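Local coordinates for protein thioredoxin reductase (Clostridium acetobutylicum ATCC 824, PDB 6GNA) that probably reduces thioredoxin with electrons from ferredoxin rather than from pyridine nucleotides, using bound FAD and a redox-active disulfide, at residues K83-I87 with C134-D138; A10-S14 with V108-M112. All coordinates share one frame; numbering follows the deposited sequence.

How the contacts relate
Contacts 1 and 2 lie about 15 Å apart, centre to centre, and both touch the adenosine half of the FAD. They also touch each other: in contact 1, I87 CD1 packs 3.6 Å from I12 CG1 and 3.8 Å from L110 CD2, both of contact 2, and V84 CB stands 4.0 Å from I12 CG2. I12 thus packs on both V84 and I87. Contact 2 belongs to the parallel sheet of the FAD-binding fold, whereas in contact 1 the backbone of V84 holds the Watson-Crick edge of the adenine, while N85 and N86 meet the disulfide C134-C137. That disulfide is remote from the flavin ring: C134 SG is 30.0 Å from FAD N5.

Contact 1: residues K83-I87 with C134-D138; sequences KVNNI and CATCD. With FAD (flavin-adenine dinucleotide), chain B.
The carboxamide of N85 carries the C134-C137 disulfide on one face. C134 SG stands almost directly above N85 CG at 3.5 Å, while C137 SG is shifted from that point and comes 3.9 Å from N85 CB. The opposite face looks toward the backbone carbonyl of K83. Beyond ND2, a water 3.0 Å from that nitrogen accepts its N-H and also bonds T136 OG1, so a single water links the amide to the short helix 135-138. N85 CG lies beside its own backbone N (chi1 -71°), an orientation that sets the amide under the sulfurs. N86 meets the same disulfide differently: its amide is turned about 55° from that of N85, and OD1 points at C137 SG from 4.0 Å. Two consecutive asparagines can face the cysteines because both oppose M97 in a classic beta bulge. The residue before N85, V84, binds the adenine through its backbone, V84 N donating to FAD N1A (2.8 Å, 168°) and V84 O accepting from N6A at 2.9 Å. The contact between the segments is small, 130 Å² in all, and rests on van der Waals packing and one water bridge. At this point of the junction, the absence of direct polar bonds is consistent with domains that can part, as in thioredoxin reductases that rotate their domains to bring the disulfide to flavin or substrate.

Contact 2: residues A10-S14 with V108-M112; sequences AIIGS and VILAM. With FAD (flavin-adenine dinucleotide), chain B.
I12 gives up the most surface here, 92 Å², and meets the other strand with both backbone and side chain. Its amide donates to I109 O at 2.8 Å and 171°, and its carbonyl receives A111 N. The second bond is less straight, 133° at the hydrogen, with the donor tilted out of the carbonyl plane, as the chains leave regular strand geometry. With CG1 turned beside the backbone N, the I12 side chain lies slantwise to V108, CG1 to CG1 at 3.8 Å. Its other branch runs alongside M112, CG2 lying 4.0 Å from M112 CG.

I109 is next with 55 Å². Its amide donates to A10 O at 2.8 Å, so I109 is gripped by A10 on its N-H and by I12 on its carbonyl, the pattern of a parallel pair; the strand axes differ by 14°. On the face turned to helix 16-25, I109 lies beside I11 and points the same way, its CD1 4.2 Å from I11 CG1. A10, the third residue, carries V108 CA as well on its carbonyl, a CA-H...O contact of 3.3 Å.

Past the strands, G13 begins a glycine-rich turn that fits the GxGxxG pattern of Rossmann-type folds. S14 N makes a weak bond to FAD O4B, and M112 CG, set beside its own backbone N, comes 3.4 Å from FAD N7A. Main-chain bonds thus fix the register of two adjacent strands while apolar side chains fill both faces, and their C-terminal ends together form part of the pocket beside the adenosine, through close packing and one weak bond.

Contact 1: residues K83-I87 with C134-D138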
# COMPACT_ATOMS: atom_id res chain seq x y z
N LYS A 83 -2.18 23.08 12.75
CA LYS A 83 -1.85 21.88 13.51
C LYS A 83 -3.11 21.32 14.15
O LYS A 83 -3.83 22.04 14.84
CB LYS A 83 -0.81 22.18 14.59
CG LYS A 83 -0.45 20.97 15.47
CD LYS A 83 0.62 21.30 16.51
CE LYS A 83 0.97 20.06 17.34
NZ LYS A 83 1.93 20.41 18.43
N VAL A 84 -3.37 20.04 13.93
CA VAL A 84 -4.47 19.39 14.62
C VAL A 84 -4.00 18.95 16.01
O VAL A 84 -3.01 18.22 16.13
CB VAL A 84 -5.00 18.19 13.82
CG1 VAL A 84 -6.10 17.47 14.61
CG2 VAL A 84 -5.54 18.67 12.47
N ASN A 85 -4.71 19.40 17.04
CA ASN A 85 -4.36 19.10 18.42
C ASN A 85 -5.12 17.94 19.03
O ASN A 85 -4.56 17.18 19.83
CB ASN A 85 -4.57 20.34 19.31
CG ASN A 85 -3.56 21.39 19.04
OD1 ASN A 85 -2.38 21.09 18.86
ND2 ASN A 85 -4.01 22.63 18.99
N ASN A 86 -6.40 17.75 18.68
CA ASN A 86 -7.18 16.68 19.28
C ASN A 86 -8.32 16.35 18.34
O ASN A 86 -8.85 17.22 17.65
CB ASN A 86 -7.75 17.06 20.66
CG ASN A 86 -6.68 17.09 21.73
OD1 ASN A 86 -6.29 18.16 22.20
ND2 ASN A 86 -6.19 15.92 22.11
N ILE A 87 -8.65 15.06 18.31
CA ILE A 87 -9.75 14.54 17.51
C ILE A 87 -10.58 13.70 18.45
O ILE A 87 -10.09 12.71 19.01
CB ILE A 87 -9.25 13.70 16.33
CG1 ILE A 87 -8.37 14.57 15.44
CG2 ILE A 87 -10.43 13.12 15.54
CD1 ILE A 87 -7.63 13.80 14.41
N CYS A 134 0.09 19.85 24.25
CA CYS A 134 -0.57 21.02 23.68
C CYS A 134 -0.58 22.13 24.72
O CYS A 134 -1.33 22.07 25.70
CB CYS A 134 -1.99 20.67 23.27
SG CYS A 134 -2.76 22.05 22.41
N ALA A 135 0.24 23.15 24.49
CA ALA A 135 0.34 24.24 25.46
C ALA A 135 -0.90 25.12 25.44
O ALA A 135 -1.43 25.49 26.49
CB ALA A 135 1.60 25.07 25.19
N THR A 136 -1.37 25.50 24.25
CA THR A 136 -2.54 26.37 24.17
C THR A 136 -3.78 25.69 24.75
O THR A 136 -4.63 26.36 25.34
CB THR A 136 -2.78 26.80 22.72
OG1 THR A 136 -2.94 25.64 21.89
CG2 THR A 136 -1.60 27.60 22.20
N CYS A 137 -3.88 24.37 24.58
CA CYS A 137 -5.01 23.63 25.14
C CYS A 137 -5.05 23.74 26.67
O CYS A 137 -6.12 23.94 27.25
CB CYS A 137 -4.92 22.15 24.71
SG CYS A 137 -4.73 21.79 22.89
N ASP A 138 -3.90 23.63 27.32
CA ASP A 138 -3.83 23.62 28.78
C ASP A 138 -3.53 24.98 29.36
O ASP A 138 -3.30 25.09 30.57
CB ASP A 138 -2.76 22.63 29.27
CG ASP A 138 -3.11 21.19 28.95
OD1 ASP A 138 -4.22 20.94 28.44
OD2 ASP A 138 -2.26 20.31 29.21
PA FAD B . 5.08 12.17 6.61
O1A FAD B . 5.86 12.14 5.32
O2A FAD B . 5.82 12.37 7.91
O5B FAD B . 3.94 13.30 6.50
C5B FAD B . 3.36 13.84 7.68
C4B FAD B . 2.89 15.26 7.42
O4B FAD B . 1.70 15.53 8.16
C3B FAD B . 3.94 16.27 7.86
O3B FAD B . 4.07 17.32 6.90
C2B FAD B . 3.40 16.82 9.17
O2B FAD B . 3.77 18.19 9.37
C1B FAD B . 1.90 16.65 9.02
N9A FAD B . 1.27 16.42 10.34
C8A FAD B . 1.57 15.45 11.21
N7A FAD B . 0.79 15.54 12.32
C5A FAD B . -0.03 16.60 12.15
C6A FAD B . -1.09 17.26 12.93
N6A FAD B . -1.46 16.79 14.15
N1A FAD B . -1.69 18.34 12.39
C2A FAD B . -1.35 18.82 11.18
N3A FAD B . -0.39 18.26 10.42
C4A FAD B . 0.29 17.18 10.85
N1 FAD B . 11.08 6.35 1.83
C2 FAD B . 11.22 5.68 0.66
O2 FAD B . 10.33 4.87 0.32
N3 FAD B . 12.27 5.86 -0.16
C4 FAD B . 13.26 6.71 0.13
O4 FAD B . 14.23 6.85 -0.65
C4X FAD B . 13.19 7.48 1.40
N5 FAD B . 14.15 8.35 1.75
C5X FAD B . 14.06 9.04 2.91
C6 FAD B . 15.07 9.94 3.26
C7 FAD B . 14.98 10.65 4.45
C7M FAD B . 16.07 11.62 4.83
C8 FAD B . 13.82 10.45 5.35
C8M FAD B . 13.73 11.23 6.64
C9 FAD B . 12.82 9.56 5.01
C9A FAD B . 12.90 8.85 3.82
N10 FAD B . 11.89 7.93 3.47
C10 FAD B . 12.00 7.24 2.25
C1' FAD B . 10.72 7.72 4.34
C2' FAD B . 9.51 8.43 3.75
O2' FAD B . 9.78 9.83 3.70
C3' FAD B . 8.27 8.18 4.60
O3' FAD B . 7.97 6.78 4.62
C4' FAD B . 7.07 8.94 4.05
O4' FAD B . 7.37 10.34 4.03
C5' FAD B . 5.83 8.68 4.89
O5' FAD B . 4.88 9.69 4.62
P FAD B . 3.60 9.94 5.56
O1P FAD B . 2.61 10.78 4.79
O2P FAD B . 3.15 8.65 6.19
O3P FAD B . 4.22 10.81 6.77
O HOH W 1 -2.17 25.05 19.18

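Contact 2: residues A10-S14 with V108-M112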
# COMPACT_ATOMS: atom_id res chain seq x y z
N ALA A 10 -12.00 14.30 6.79
CA ALA A 10 -10.85 15.07 7.22
C ALA A 10 -9.61 14.19 7.20
O ALA A 10 -9.62 13.09 7.76
CB ALA A 10 -11.05 15.66 8.62
N ILE A 11 -8.56 14.68 6.54
CA ILE A 11 -7.30 13.98 6.41
C ILE A 11 -6.29 14.72 7.29
O ILE A 11 -6.08 15.91 7.11
CB ILE A 11 -6.86 13.93 4.94
CG1 ILE A 11 -7.86 13.10 4.12
CG2 ILE A 11 -5.44 13.40 4.80
CD1 ILE A 11 -7.76 13.29 2.64
N ILE A 12 -5.66 14.00 8.22
CA ILE A 12 -4.79 14.61 9.22
C ILE A 12 -3.35 14.35 8.79
O ILE A 12 -2.72 13.38 9.20
CB ILE A 12 -5.05 14.07 10.63
CG1 ILE A 12 -6.56 13.92 10.93
CG2 ILE A 12 -4.34 14.95 11.65
CD1 ILE A 12 -7.37 15.18 10.78
N GLY A 13 -2.84 15.22 7.95
CA GLY A 13 -1.48 15.11 7.44
C GLY A 13 -1.44 15.33 5.94
O GLY A 13 -2.36 14.94 5.21
N SER A 14 -0.35 15.93 5.48
CA SER A 14 -0.19 16.42 4.11
C SER A 14 1.01 15.77 3.42
O SER A 14 1.51 16.30 2.44
CB SER A 14 -0.03 17.94 4.12
OG SER A 14 1.03 18.33 4.99
N VAL A 108 -12.49 10.36 9.44
CA VAL A 108 -11.15 10.91 9.65
C VAL A 108 -10.14 9.91 9.12
O VAL A 108 -10.29 8.70 9.33
CB VAL A 108 -10.89 11.20 11.14
CG1 VAL A 108 -9.43 11.49 11.41
CG2 VAL A 108 -11.75 12.37 11.61
N ILE A 109 -9.10 10.41 8.43
CA ILE A 109 -7.97 9.59 8.00
C ILE A 109 -6.72 10.15 8.67
O ILE A 109 -6.29 11.27 8.37
CB ILE A 109 -7.82 9.56 6.48
CG1 ILE A 109 -9.09 8.99 5.82
CG2 ILE A 109 -6.60 8.70 6.08
CD1 ILE A 109 -9.09 9.09 4.31
N LEU A 110 -6.15 9.39 9.59
CA LEU A 110 -4.94 9.80 10.28
C LEU A 110 -3.75 9.52 9.38
O LEU A 110 -3.54 8.38 8.96
CB LEU A 110 -4.81 8.99 11.58
CG LEU A 110 -5.99 9.10 12.55
CD1 LEU A 110 -5.79 8.21 13.75
CD2 LEU A 110 -6.15 10.56 13.01
N ALA A 111 -2.94 10.53 9.17
CA ALA A 111 -1.82 10.44 8.23
C ALA A 111 -0.67 11.29 8.73
O ALA A 111 -0.00 11.99 7.97
CB ALA A 111 -2.24 10.82 6.81
N MET A 112 -0.41 11.21 10.04
CA MET A 112 0.49 12.14 10.70
C MET A 112 1.96 11.79 10.54
O MET A 112 2.82 12.56 11.00
CB MET A 112 0.21 12.20 12.21
CG MET A 112 -1.14 12.75 12.61
SD MET A 112 -2.44 11.53 12.63
CE MET A 112 -1.93 10.46 13.99
PA FAD B . 5.08 12.17 6.61
O1A FAD B . 5.86 12.14 5.32
O2A FAD B . 5.82 12.37 7.91
O5B FAD B . 3.94 13.30 6.50
C5B FAD B . 3.36 13.84 7.68
C4B FAD B . 2.89 15.26 7.42
O4B FAD B . 1.70 15.53 8.16
C3B FAD B . 3.94 16.27 7.86
O3B FAD B . 4.07 17.32 6.90
C2B FAD B . 3.40 16.82 9.17
O2B FAD B . 3.77 18.19 9.37
C1B FAD B . 1.90 16.65 9.02
N9A FAD B . 1.27 16.42 10.34
C8A FAD B . 1.57 15.45 11.21
N7A FAD B . 0.79 15.54 12.32
C5A FAD B . -0.03 16.60 12.15
C6A FAD B . -1.09 17.26 12.93
N6A FAD B . -1.46 16.79 14.15
N1A FAD B . -1.69 18.34 12.39
C2A FAD B . -1.35 18.82 11.18
N3A FAD B . -0.39 18.26 10.42
C4A FAD B . 0.29 17.18 10.85
N1 FAD B . 11.08 6.35 1.83
C2 FAD B . 11.22 5.68 0.66
O2 FAD B . 10.33 4.87 0.32
N3 FAD B . 12.27 5.86 -0.16
C4 FAD B . 13.26 6.71 0.13
O4 FAD B . 14.23 6.85 -0.65
C4X FAD B . 13.19 7.48 1.40
N5 FAD B . 14.15 8.35 1.75
C5X FAD B . 14.06 9.04 2.91
C6 FAD B . 15.07 9.94 3.26
C7 FAD B . 14.98 10.65 4.45
C7M FAD B . 16.07 11.62 4.83
C8 FAD B . 13.82 10.45 5.35
C8M FAD B . 13.73 11.23 6.64
C9 FAD B . 12.82 9.56 5.01
C9A FAD B . 12.90 8.85 3.82
N10 FAD B . 11.89 7.93 3.47
C10 FAD B . 12.00 7.24 2.25
C1' FAD B . 10.72 7.72 4.34
C2' FAD B . 9.51 8.43 3.75
O2' FAD B . 9.78 9.83 3.70
C3' FAD B . 8.27 8.18 4.60
O3' FAD B . 7.97 6.78 4.62
C4' FAD B . 7.07 8.94 4.05
O4' FAD B . 7.37 10.34 4.03
C5' FAD B . 5.83 8.68 4.89
O5' FAD B . 4.88 9.69 4.62
P FAD B . 3.60 9.94 5.56
O1P FAD B . 2.61 10.78 4.79
O2P FAD B . 3.15 8.65 6.19
O3P FAD B . 4.22 10.81 6.77